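Long-range contacts in Cyp101j2 (Sphingobium yanoikuyae, PDB 5KYO), which is a haem-dependent cytochrome P450 monooxygenase that probably hydroxylates the monoterpene 1,8-cineole: residues A[94-99]-A[342-347]; A[71-76]-A[86-91]; A[321-326]-A[338-343]; A[58-63]-A[313-318]. All coordinates share one frame; numbering follows the deposited sequence.

Contact 1 (A[94-99]-A[342-347]); sequences TVMSDF and APTVVV
Met96 and Ala342 illustrate how a single flexible side chain can bridge a helix and the end of a strand. Met96 leaves helix 89-97 with its CB pointing at 342-347, although that atom is still too far away to pack against it. CG comes next, 4.3 Å from Ala342 O. SD is no more than a loose neighbour of the Thr344 methyl group, with CG2 4.5 Å from the sulfur. The terminal methyl carries most of the contact: CE lies 3.3 Å from Ala342 O, 4.1 Å from Val347 CG2 and 4.4 Å from Ala342 CB, and it also comes near Pro343 O. A bend at the last torsion (chi3 -80°) swings CE off the line of the chain and into this corner, where the backbone passes from strand into helix. The first torsion, chi1 -123°, lies well away from a staggered position, so reaching the corner probably costs some strain. One helical residue earlier, Val95 packs on the methyl of the same alanine, with CB and CG1 each 3.8 Å from Ala342 CB. The contact is thus apolar and buried, with one methyl resting on a carbonyl oxygen. Around it, Val347 continues onto Ser89, Ala92 and Glu93 of helix 89-97, while Thr344 OG1 bonds to Val317 O and its side chain touches the haem. Helix 89-97 therefore covers the C-terminal end of strand 339-343 and the start of helix 344-348, whose Val345 and Val346 lean on Trp63 of helix 59-69.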
# COMPACT_ATOMS: atom_id res chain seq x y z
N THR A 94 13.30 11.69 -3.92
CA THR A 94 13.36 12.68 -5.00
C THR A 94 12.50 12.26 -6.19
O THR A 94 11.68 13.04 -6.66
CB THR A 94 14.81 12.92 -5.47
OG1 THR A 94 15.54 13.64 -4.46
CG2 THR A 94 14.83 13.73 -6.76
N VAL A 95 12.69 11.04 -6.68
CA VAL A 95 11.87 10.55 -7.78
C VAL A 95 10.41 10.53 -7.35
O VAL A 95 9.51 10.92 -8.12
CB VAL A 95 12.30 9.14 -8.25
CG1 VAL A 95 11.39 8.62 -9.35
CG2 VAL A 95 13.73 9.18 -8.75
N MET A 96 10.18 10.11 -6.10
CA MET A 96 8.83 10.06 -5.56
C MET A 96 8.10 11.40 -5.59
O MET A 96 6.90 11.45 -5.87
CB MET A 96 8.87 9.56 -4.13
CG MET A 96 8.04 8.35 -3.88
SD MET A 96 8.43 7.78 -2.23
CE MET A 96 9.97 6.91 -2.50
N SER A 97 8.83 12.47 -5.29
CA SER A 97 8.23 13.77 -5.04
C SER A 97 8.42 14.81 -6.15
O SER A 97 7.62 15.73 -6.26
CB SER A 97 8.79 14.35 -3.73
OG SER A 97 10.21 14.41 -3.77
N ASP A 98 9.47 14.67 -6.96
CA ASP A 98 9.80 15.70 -7.95
C ASP A 98 9.00 15.54 -9.25
O ASP A 98 9.52 15.07 -10.27
CB ASP A 98 11.30 15.67 -8.26
CG ASP A 98 11.74 16.79 -9.19
OD1 ASP A 98 10.91 17.67 -9.52
OD2 ASP A 98 12.93 16.80 -9.58
N PHE A 99 7.74 15.95 -9.21
CA PHE A 99 6.83 15.76 -10.32
C PHE A 99 7.27 16.51 -11.59
O PHE A 99 6.93 16.10 -12.70
CB PHE A 99 5.41 16.18 -9.92
CG PHE A 99 5.26 17.65 -9.60
CD1 PHE A 99 5.41 18.11 -8.30
CD2 PHE A 99 4.94 18.56 -10.60
CE1 PHE A 99 5.25 19.46 -8.00
CE2 PHE A 99 4.79 19.92 -10.30
CZ PHE A 99 4.94 20.36 -9.00
N ALA A 342 10.83 3.75 -7.70
CA ALA A 342 11.31 4.44 -6.52
C ALA A 342 10.65 3.87 -5.26
O ALA A 342 9.73 4.47 -4.72
CB ALA A 342 11.03 5.94 -6.63
N PRO A 343 11.12 2.70 -4.81
CA PRO A 343 10.43 1.96 -3.75
C PRO A 343 10.48 2.63 -2.38
O PRO A 343 11.53 3.08 -1.92
CB PRO A 343 11.18 0.62 -3.71
CG PRO A 343 11.83 0.52 -5.06
CD PRO A 343 12.23 1.91 -5.39
N THR A 344 9.33 2.68 -1.72
CA THR A 344 9.30 3.16 -0.35
C THR A 344 10.25 2.32 0.49
O THR A 344 10.76 2.79 1.49
CB THR A 344 7.89 3.11 0.25
OG1 THR A 344 7.46 1.75 0.34
CG2 THR A 344 6.90 3.86 -0.65
N VAL A 345 10.48 1.08 0.06
CA VAL A 345 11.30 0.09 0.78
C VAL A 345 12.74 0.56 0.97
O VAL A 345 13.30 0.39 2.06
CB VAL A 345 11.33 -1.27 0.03
CG1 VAL A 345 12.17 -2.29 0.80
CG2 VAL A 345 9.92 -1.78 -0.18
N VAL A 346 13.33 1.16 -0.06
CA VAL A 346 14.74 1.53 -0.01
C VAL A 346 14.97 2.79 0.84
O VAL A 346 16.10 3.12 1.17
CB VAL A 346 15.33 1.73 -1.42
CG1 VAL A 346 15.01 0.53 -2.28
CG2 VAL A 346 14.80 2.98 -2.07
N VAL A 347 13.88 3.44 1.23
CA VAL A 347 13.98 4.65 2.05
C VAL A 347 14.30 4.32 3.51
O VAL A 347 15.40 4.62 3.99
CB VAL A 347 12.67 5.48 1.96
CG1 VAL A 347 12.70 6.62 2.96
CG2 VAL A 347 12.49 6.01 0.55

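Contact 2 (A[71-76]-A[86-91]); sequences PHPLMW and ALRSDL
His72 only brushes Leu87, its carbonyl oxygen lying near CD1, while its NE2 bonds Asp42. Pro73 does much more. Its carbonyl oxygen accepts Leu87 N at 2.7 Å, the N-H arriving almost in line with the C=O bond (165° at the oxygen), and Leu91 CD2 rests 3.4 Å from the same oxygen. Its ring is packed too: Pro73 CB sits 3.7 Å from Arg88 CG and 3.9 Å from Leu91 CD2. Arg88 then folds back at chi2 (-70°), which lets NH1 donate to Leu87 O at 2.9 Å; that oxygen lies in the guanidinium plane, although the nitrogen stands above the plane of the carbonyl. With an alanine in place of Arg88, Leu87 O would probably lose this donor and the Pro73 ring the packing that CG gives it. Leu74 pairs with Ala86 as an antiparallel non-hydrogen-bonded pair, and its CD1 reaches both Ala86 N and Leu91 CD2, the latter at 4.1 Å. At Met75, CG packs 3.7 Å from Leu87 CD1. Together these residues close the open end of a beta hairpin, strands 74-77 and 83-86, at the point where the chain turns into helix 89-97; such a hairpin followed by the B helix is a familiar element of the mainly beta part of the cytochrome P450 fold.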
# COMPACT_ATOMS: atom_id res chain seq x y z
N PRO A 71 26.43 -1.19 -7.60
CA PRO A 71 27.53 -0.28 -7.93
C PRO A 71 27.12 1.20 -8.01
O PRO A 71 27.98 2.07 -7.87
CB PRO A 71 27.99 -0.76 -9.31
CG PRO A 71 27.55 -2.17 -9.39
CD PRO A 71 26.28 -2.25 -8.62
N HIS A 72 25.84 1.47 -8.25
CA HIS A 72 25.34 2.84 -8.30
C HIS A 72 23.99 2.96 -7.60
O HIS A 72 23.25 1.99 -7.51
CB HIS A 72 25.20 3.30 -9.75
CG HIS A 72 26.47 3.24 -10.54
ND1 HIS A 72 27.32 4.31 -10.66
CD2 HIS A 72 27.04 2.23 -11.24
CE1 HIS A 72 28.36 3.97 -11.40
NE2 HIS A 72 28.21 2.71 -11.76
N PRO A 73 23.68 4.16 -7.08
CA PRO A 73 22.36 4.47 -6.52
C PRO A 73 21.23 4.26 -7.52
O PRO A 73 20.10 3.98 -7.13
CB PRO A 73 22.48 5.95 -6.15
CG PRO A 73 23.92 6.16 -5.91
CD PRO A 73 24.63 5.28 -6.90
N LEU A 74 21.53 4.41 -8.81
CA LEU A 74 20.52 4.21 -9.84
C LEU A 74 20.97 3.11 -10.77
O LEU A 74 21.92 3.28 -11.52
CB LEU A 74 20.28 5.51 -10.62
CG LEU A 74 19.07 5.53 -11.57
CD1 LEU A 74 17.78 5.76 -10.79
CD2 LEU A 74 19.21 6.58 -12.66
N MET A 75 20.27 1.98 -10.72
CA MET A 75 20.58 0.85 -11.60
C MET A 75 19.46 0.66 -12.62
O MET A 75 18.43 1.32 -12.56
CB MET A 75 20.79 -0.44 -10.79
CG MET A 75 21.95 -0.38 -9.80
SD MET A 75 23.57 -0.35 -10.63
CE MET A 75 23.70 -2.06 -11.11
N TRP A 76 19.67 -0.28 -13.55
CA TRP A 76 18.73 -0.53 -14.64
C TRP A 76 18.58 -2.03 -14.84
O TRP A 76 19.57 -2.77 -14.83
CB TRP A 76 19.20 0.14 -15.93
CG TRP A 76 18.27 0.02 -17.09
CD1 TRP A 76 17.32 0.93 -17.49
CD2 TRP A 76 18.19 -1.06 -18.03
NE1 TRP A 76 16.66 0.47 -18.60
CE2 TRP A 76 17.17 -0.75 -18.95
CE3 TRP A 76 18.88 -2.27 -18.18
CZ2 TRP A 76 16.82 -1.59 -20.00
CZ3 TRP A 76 18.53 -3.12 -19.22
CH2 TRP A 76 17.52 -2.77 -20.13
N ALA A 86 15.72 3.35 -8.31
CA ALA A 86 16.40 4.14 -7.29
C ALA A 86 16.65 3.27 -6.06
O ALA A 86 15.70 2.72 -5.47
CB ALA A 86 15.60 5.36 -6.92
N LEU A 87 17.92 3.13 -5.70
CA LEU A 87 18.33 2.20 -4.64
C LEU A 87 18.92 2.87 -3.40
O LEU A 87 19.49 2.19 -2.53
CB LEU A 87 19.34 1.21 -5.21
CG LEU A 87 18.71 0.24 -6.22
CD1 LEU A 87 19.74 -0.69 -6.80
CD2 LEU A 87 17.60 -0.57 -5.56
N ARG A 88 18.79 4.19 -3.31
CA ARG A 88 19.16 4.91 -2.09
C ARG A 88 18.00 5.77 -1.61
O ARG A 88 17.10 6.11 -2.40
CB ARG A 88 20.40 5.78 -2.32
CG ARG A 88 21.65 5.02 -2.71
CD ARG A 88 22.20 4.18 -1.56
NE ARG A 88 23.43 3.49 -1.95
CZ ARG A 88 23.47 2.32 -2.58
NH1 ARG A 88 22.35 1.69 -2.91
NH2 ARG A 88 24.64 1.78 -2.89
N SER A 89 18.01 6.13 -0.33
CA SER A 89 16.87 6.81 0.29
C SER A 89 16.57 8.17 -0.34
O SER A 89 15.48 8.41 -0.86
CB SER A 89 17.09 6.97 1.79
OG SER A 89 16.09 7.81 2.36
N ASP A 90 17.55 9.06 -0.29
CA ASP A 90 17.36 10.43 -0.76
C ASP A 90 16.93 10.44 -2.23
O ASP A 90 16.08 11.23 -2.63
CB ASP A 90 18.64 11.25 -0.56
CG ASP A 90 18.95 11.49 0.90
OD1 ASP A 90 18.28 12.34 1.52
OD2 ASP A 90 19.86 10.82 1.43
N LEU A 91 17.53 9.55 -3.01
CA LEU A 91 17.19 9.40 -4.42
C LEU A 91 15.73 8.98 -4.62
O LEU A 91 14.99 9.61 -5.38
CB LEU A 91 18.12 8.37 -5.04
CG LEU A 91 18.03 8.30 -6.56
CD1 LEU A 91 18.41 9.65 -7.17
CD2 LEU A 91 18.91 7.20 -7.09

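Contact 3 (A[321-326]-A[338-343]); sequences REVLRD and DMVMAP. With HEM (protoporphyrin IX containing Fe), chain G.
The carbonyl oxygen of Arg321 takes one N-H bond and one CA-H...O contact from the neighbouring strand. Val340 N donates to Arg321 O at 2.7 Å with an angle of 167° at the hydrogen, Met339 CA approaches it at 3.4 Å, and the Met339 methyl CE packs nearby, 3.6 Å away. This is the antiparallel pairing of strands 318-323 and 339-343 in the mixed beta sheet of the cytochrome P450 fold. Arg321 and Val340 form a hydrogen-bonded pair, the return bond running from Arg321 N to Val340 O, and Glu322 with Met339 forms the non-hydrogen-bonded pair that follows. Val323 N then reaches Asp338 O at 2.7 Å, almost straight at 174°. On the face that carries Glu322 and Met339, the methionine chain curls at both chi2 and chi3, which bends its methyl back over the Arg321 carbonyl and sets SD 4.0 Å from Glu322 CB. The carboxylate of Glu322 extends further, to Lys111 and His105. On the other face Val323 and Val340 meet through their CG2 methyls, 4.0 Å apart. The Arg321 side chain leaves that face and heads for the haem. Its guanidinium group is held at both terminal nitrogens: NH1 donates to Ser319 OG, and NH2 also serves Met96 O, so its rotation is probably restricted. Against the propionate its edge is used, with O1A of the haem in the guanidinium plane, 2.9 Å from Arg321 NH2 along a nearly straight N-H...O line of 173°.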
# COMPACT_ATOMS: atom_id res chain seq x y z
N ARG A 321 7.75 6.07 -11.69
CA ARG A 321 7.47 7.35 -12.35
C ARG A 321 7.94 7.32 -13.82
O ARG A 321 8.88 6.62 -14.17
CB ARG A 321 8.15 8.51 -11.61
CG ARG A 321 7.67 8.76 -10.17
CD ARG A 321 6.33 9.46 -10.12
NE ARG A 321 5.92 9.71 -8.74
CZ ARG A 321 5.33 8.81 -7.96
NH1 ARG A 321 5.08 7.59 -8.42
NH2 ARG A 321 4.98 9.13 -6.73
N GLU A 322 7.25 8.08 -14.66
CA GLU A 322 7.64 8.19 -16.06
C GLU A 322 8.46 9.45 -16.31
O GLU A 322 8.14 10.53 -15.84
CB GLU A 322 6.40 8.19 -16.97
CG GLU A 322 6.72 8.37 -18.44
CD GLU A 322 5.49 8.22 -19.33
OE1 GLU A 322 4.39 8.01 -18.80
OE2 GLU A 322 5.65 8.30 -20.56
N VAL A 323 9.52 9.30 -17.09
CA VAL A 323 10.28 10.46 -17.52
C VAL A 323 9.60 11.06 -18.74
O VAL A 323 9.32 10.35 -19.71
CB VAL A 323 11.72 10.06 -17.83
CG1 VAL A 323 12.49 11.24 -18.35
CG2 VAL A 323 12.40 9.52 -16.56
N LEU A 324 9.31 12.36 -18.69
CA LEU A 324 8.59 12.98 -19.80
C LEU A 324 9.55 13.65 -20.79
O LEU A 324 9.24 13.75 -21.98
CB LEU A 324 7.58 14.01 -19.27
CG LEU A 324 6.66 13.56 -18.14
CD1 LEU A 324 5.60 14.63 -17.88
CD2 LEU A 324 6.02 12.21 -18.44
N ARG A 325 10.71 14.10 -20.30
CA ARG A 325 11.71 14.76 -21.14
C ARG A 325 13.09 14.13 -20.96
O ARG A 325 13.41 13.64 -19.89
CB ARG A 325 11.79 16.24 -20.79
CG ARG A 325 10.57 17.06 -21.15
CD ARG A 325 10.77 18.52 -20.76
NE ARG A 325 10.88 18.69 -19.31
CZ ARG A 325 12.03 18.88 -18.67
NH1 ARG A 325 13.18 18.91 -19.33
NH2 ARG A 325 12.03 19.03 -17.35
N ASP A 326 13.92 14.18 -22.01
CA ASP A 326 15.32 13.78 -21.88
C ASP A 326 15.95 14.56 -20.72
O ASP A 326 15.92 15.78 -20.71
CB ASP A 326 16.09 14.03 -23.17
CG ASP A 326 15.71 13.07 -24.28
OD1 ASP A 326 14.65 12.41 -24.20
OD2 ASP A 326 16.49 12.97 -25.26
N ASP A 338 11.27 6.92 -20.40
CA ASP A 338 11.90 6.01 -19.44
C ASP A 338 11.06 5.88 -18.16
O ASP A 338 10.38 6.82 -17.72
CB ASP A 338 13.32 6.48 -19.11
CG ASP A 338 14.34 6.06 -20.16
OD1 ASP A 338 13.94 5.53 -21.22
OD2 ASP A 338 15.56 6.26 -19.93
N MET A 339 11.10 4.70 -17.55
CA MET A 339 10.42 4.44 -16.29
C MET A 339 11.43 4.41 -15.16
O MET A 339 12.51 3.84 -15.31
CB MET A 339 9.64 3.12 -16.34
CG MET A 339 8.53 3.12 -17.35
SD MET A 339 7.27 4.33 -16.87
CE MET A 339 6.94 3.76 -15.19
N VAL A 340 11.08 5.01 -14.02
CA VAL A 340 11.96 4.93 -12.86
C VAL A 340 11.19 4.46 -11.63
O VAL A 340 10.26 5.12 -11.17
CB VAL A 340 12.62 6.28 -12.54
CG1 VAL A 340 13.54 6.11 -11.35
CG2 VAL A 340 13.39 6.82 -13.76
N MET A 341 11.61 3.30 -11.11
CA MET A 341 11.02 2.73 -9.90
C MET A 341 11.65 3.38 -8.67
O MET A 341 12.86 3.57 -8.62
CB MET A 341 11.19 1.21 -9.88
CG MET A 341 10.44 0.51 -8.77
SD MET A 341 10.25 -1.26 -9.04
CE MET A 341 8.95 -1.29 -10.28
N ALA A 342 10.83 3.75 -7.70
CA ALA A 342 11.31 4.44 -6.52
C ALA A 342 10.65 3.87 -5.26
O ALA A 342 9.73 4.47 -4.72
CB ALA A 342 11.03 5.94 -6.63
N PRO A 343 11.12 2.70 -4.81
CA PRO A 343 10.43 1.96 -3.75
C PRO A 343 10.48 2.63 -2.38
O PRO A 343 11.53 3.08 -1.92
CB PRO A 343 11.18 0.62 -3.71
CG PRO A 343 11.83 0.52 -5.06
CD PRO A 343 12.23 1.91 -5.39
CHA HEM G . -1.33 6.51 -2.24
CHB HEM G . 0.77 3.27 0.71
CHC HEM G . -3.55 2.52 2.89
CHD HEM G . -5.71 5.00 -0.64
C1A HEM G . -0.36 5.77 -1.61
C2A HEM G . 1.08 5.82 -1.85
C3A HEM G . 1.65 4.90 -1.04
C4A HEM G . 0.61 4.26 -0.25
CMA HEM G . 3.17 4.61 -0.93
CAA HEM G . 1.85 6.73 -2.84
CBA HEM G . 1.82 6.20 -4.27
CGA HEM G . 2.68 7.07 -5.17
O1A HEM G . 3.91 7.16 -4.94
O2A HEM G . 2.13 7.66 -6.14
C1B HEM G . -0.22 2.83 1.59
C2B HEM G . -0.01 1.97 2.76
C3B HEM G . -1.21 1.76 3.34
C4B HEM G . -2.20 2.48 2.58
CMB HEM G . 1.35 1.40 3.23
CAB HEM G . -1.58 0.94 4.61
CBB HEM G . -0.73 0.36 5.45
C1C HEM G . -4.50 3.16 2.14
C2C HEM G . -5.91 3.25 2.47
C3C HEM G . -6.51 3.93 1.48
C4C HEM G . -5.50 4.30 0.51
CMC HEM G . -6.53 2.62 3.73
CAC HEM G . -7.99 4.33 1.29
CBC HEM G . -8.95 4.20 2.20
C1D HEM G . -4.76 5.61 -1.42
C2D HEM G . -5.01 6.40 -2.61
C3D HEM G . -3.65 6.87 -3.07
C4D HEM G . -2.69 6.32 -2.15
CMD HEM G . -6.34 6.77 -3.33
CAD HEM G . -3.37 7.74 -4.31
CBD HEM G . -3.04 9.18 -3.91
CGD HEM G . -2.78 9.98 -5.17
O1D HEM G . -3.36 11.09 -5.34
O2D HEM G . -2.00 9.49 -6.02
NA HEM G . -0.60 4.81 -0.62
NB HEM G . -1.57 3.10 1.52
NC HEM G . -4.28 3.81 0.95
ND HEM G . -3.39 5.58 -1.20
FE HEM G . -2.43 4.47 0.26

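Contact 4 (A[58-63]-A[313-318]); sequences DFHQSW and RFPVVS. With HEM (protoporphyrin IX containing Fe), chain G.
With chi1 -69° at His60 and -62° at Phe314, each CG stands anti to its carbonyl carbon and the two rings meet, the imidazole of helix 59-69 lying against the end of helix 303-313 and the loop after it, at Arg313, Phe314 and Pro315. His60 NE2 donates to Pro315 O at 2.9 Å, meeting a lone pair in the carbonyl plane, slightly tilted from the ring. Phe314 turns its edge toward the imidazole face in an offset edge-to-face pair, centroids 5.6 Å apart and planes at 70°. Arg313 O, buried here without a polar partner, lies over the centre of the His60 ring; Phe59 CD1 covers the opposite face. At the helix start, Asp58 and Gln61 form a capping box, and Asp58 OD1 makes a long salt bridge to Arg313 NH2 at 3.8 Å, while Arg313 NE bonds to Leu358 O. A leucine in place of His60 would probably leave Pro315 O without its donor and Phe314 without an aromatic face. Val317 turns to the cofactor, its CG2 3.6 Å from haem CHB. This passage from the K helix to the following strand lines the haem pocket in cytochromes P450.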
# COMPACT_ATOMS: atom_id res chain seq x y z
N ASP A 58 14.78 -12.79 4.88
CA ASP A 58 13.73 -11.87 5.27
C ASP A 58 13.48 -10.89 4.13
O ASP A 58 14.42 -10.48 3.46
CB ASP A 58 14.11 -11.12 6.56
CG ASP A 58 13.29 -9.87 6.77
OD1 ASP A 58 12.13 -9.99 7.25
OD2 ASP A 58 13.79 -8.77 6.46
N PHE A 59 12.22 -10.52 3.90
CA PHE A 59 11.84 -9.58 2.84
C PHE A 59 12.71 -8.33 2.82
O PHE A 59 13.32 -7.99 1.80
CB PHE A 59 10.37 -9.16 3.00
CG PHE A 59 9.87 -8.19 1.95
CD1 PHE A 59 10.06 -6.83 2.11
CD2 PHE A 59 9.16 -8.64 0.86
CE1 PHE A 59 9.59 -5.94 1.18
CE2 PHE A 59 8.68 -7.76 -0.08
CZ PHE A 59 8.90 -6.41 0.07
N HIS A 60 12.78 -7.62 3.94
CA HIS A 60 13.48 -6.34 3.93
C HIS A 60 15.01 -6.54 3.88
O HIS A 60 15.73 -5.72 3.29
CB HIS A 60 13.02 -5.51 5.12
CG HIS A 60 11.61 -5.05 4.99
ND1 HIS A 60 10.52 -5.85 5.30
CD2 HIS A 60 11.09 -3.91 4.47
CE1 HIS A 60 9.41 -5.20 5.03
NE2 HIS A 60 9.72 -4.02 4.52
N GLN A 61 15.48 -7.63 4.47
CA GLN A 61 16.90 -7.98 4.43
C GLN A 61 17.34 -8.21 2.99
O GLN A 61 18.34 -7.66 2.55
CB GLN A 61 17.16 -9.23 5.28
CG GLN A 61 18.49 -9.91 5.03
CD GLN A 61 18.51 -11.35 5.52
OE1 GLN A 61 17.52 -12.08 5.38
NE2 GLN A 61 19.63 -11.78 6.10
N SER A 62 16.58 -9.02 2.26
CA SER A 62 16.76 -9.25 0.83
C SER A 62 16.99 -7.95 0.04
O SER A 62 17.94 -7.84 -0.76
CB SER A 62 15.54 -9.99 0.27
OG SER A 62 15.69 -10.30 -1.10
N TRP A 63 16.11 -6.99 0.28
CA TRP A 63 16.18 -5.68 -0.37
C TRP A 63 17.47 -4.96 0.01
O TRP A 63 18.11 -4.33 -0.83
CB TRP A 63 14.98 -4.81 0.00
CG TRP A 63 13.75 -5.03 -0.83
CD1 TRP A 63 12.84 -6.04 -0.70
CD2 TRP A 63 13.29 -4.22 -1.91
NE1 TRP A 63 11.85 -5.91 -1.65
CE2 TRP A 63 12.10 -4.79 -2.39
CE3 TRP A 63 13.77 -3.05 -2.51
CZ2 TRP A 63 11.39 -4.25 -3.46
CZ3 TRP A 63 13.06 -2.51 -3.57
CH2 TRP A 63 11.89 -3.11 -4.04
N ARG A 313 9.12 0.05 10.04
CA ARG A 313 9.91 -1.18 9.85
C ARG A 313 9.50 -1.97 8.60
O ARG A 313 10.35 -2.61 7.98
CB ARG A 313 9.80 -2.06 11.10
CG ARG A 313 10.42 -3.47 11.02
CD ARG A 313 11.91 -3.53 10.63
NE ARG A 313 12.34 -4.92 10.61
CZ ARG A 313 12.13 -5.73 9.58
NH1 ARG A 313 11.54 -5.28 8.48
NH2 ARG A 313 12.51 -6.99 9.63
N PHE A 314 8.23 -1.89 8.22
CA PHE A 314 7.72 -2.73 7.14
C PHE A 314 7.12 -1.98 5.94
O PHE A 314 5.94 -2.13 5.65
CB PHE A 314 6.66 -3.69 7.71
CG PHE A 314 7.21 -4.62 8.75
CD1 PHE A 314 8.07 -5.64 8.37
CD2 PHE A 314 6.91 -4.45 10.08
CE1 PHE A 314 8.60 -6.52 9.31
CE2 PHE A 314 7.44 -5.33 11.05
CZ PHE A 314 8.29 -6.35 10.65
N PRO A 315 7.93 -1.17 5.25
CA PRO A 315 7.41 -0.53 4.03
C PRO A 315 7.05 -1.60 3.01
O PRO A 315 7.74 -2.62 2.96
CB PRO A 315 8.59 0.34 3.57
CG PRO A 315 9.84 -0.38 4.16
CD PRO A 315 9.36 -0.89 5.48
N VAL A 316 5.96 -1.43 2.24
CA VAL A 316 5.56 -2.48 1.31
C VAL A 316 5.40 -2.01 -0.15
O VAL A 316 5.50 -2.82 -1.09
CB VAL A 316 4.23 -3.15 1.77
CG1 VAL A 316 4.47 -4.04 2.98
CG2 VAL A 316 3.13 -2.11 2.05
N VAL A 317 5.18 -0.72 -0.36
CA VAL A 317 4.82 -0.22 -1.70
C VAL A 317 6.04 0.18 -2.56
O VAL A 317 6.96 0.85 -2.07
CB VAL A 317 3.87 0.98 -1.63
CG1 VAL A 317 3.59 1.54 -3.02
CG2 VAL A 317 2.55 0.56 -0.95
N SER A 318 6.05 -0.29 -3.81
CA SER A 318 7.00 0.16 -4.83
C SER A 318 6.26 0.82 -6.00
O SER A 318 5.69 0.15 -6.87
CB SER A 318 7.87 -1.00 -5.33
OG SER A 318 8.58 -1.58 -4.24
CHA HEM G . -1.33 6.51 -2.24
CHB HEM G . 0.77 3.27 0.71
CHC HEM G . -3.55 2.52 2.89
CHD HEM G . -5.71 5.00 -0.64
C1A HEM G . -0.36 5.77 -1.61
C2A HEM G . 1.08 5.82 -1.85
C3A HEM G . 1.65 4.90 -1.04
C4A HEM G . 0.61 4.26 -0.25
CMA HEM G . 3.17 4.61 -0.93
CAA HEM G . 1.85 6.73 -2.84
CBA HEM G . 1.82 6.20 -4.27
CGA HEM G . 2.68 7.07 -5.17
O1A HEM G . 3.91 7.16 -4.94
O2A HEM G . 2.13 7.66 -6.14
C1B HEM G . -0.22 2.83 1.59
C2B HEM G . -0.01 1.97 2.76
C3B HEM G . -1.21 1.76 3.34
C4B HEM G . -2.20 2.48 2.58
CMB HEM G . 1.35 1.40 3.23
CAB HEM G . -1.58 0.94 4.61
CBB HEM G . -0.73 0.36 5.45
C1C HEM G . -4.50 3.16 2.14
C2C HEM G . -5.91 3.25 2.47
C3C HEM G . -6.51 3.93 1.48
C4C HEM G . -5.50 4.30 0.51
CMC HEM G . -6.53 2.62 3.73
CAC HEM G . -7.99 4.33 1.29
CBC HEM G . -8.95 4.20 2.20
C1D HEM G . -4.76 5.61 -1.42
C2D HEM G . -5.01 6.40 -2.61
C3D HEM G . -3.65 6.87 -3.07
C4D HEM G . -2.69 6.32 -2.15
CMD HEM G . -6.34 6.77 -3.33
CAD HEM G . -3.37 7.74 -4.31
CBD HEM G . -3.04 9.18 -3.91
CGD HEM G . -2.78 9.98 -5.17
O1D HEM G . -3.36 11.09 -5.34
O2D HEM G . -2.00 9.49 -6.02
NA HEM G . -0.60 4.81 -0.62
NB HEM G . -1.57 3.10 1.52
NC HEM G . -4.28 3.81 0.95
ND HEM G . -3.39 5.58 -1.20
FE HEM G . -2.43 4.47 0.26

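Overall arrangement
Along the chain the early segments run 58-63, 71-76 with 86-91, and 94-99; the partners of contacts 4 and 1 follow more than two hundred residues later, so these two interlock, while contact 3 is a local pairing that comes after contact 4 closes. Contacts 1, 2 and 3 gather on one five-stranded sheet, their centres 10 to 13 Å apart: contact 2 closes the outer hairpin, contact 3 pairs two inner strands, and contact 1 sets helix 89-97 against the end of strand 339-343. Contact 4, about 22 Å from contact 3 between centres, brings helix 59-69 to the loop beside the haem, whereas contact 3 reaches a propionate through Arg321.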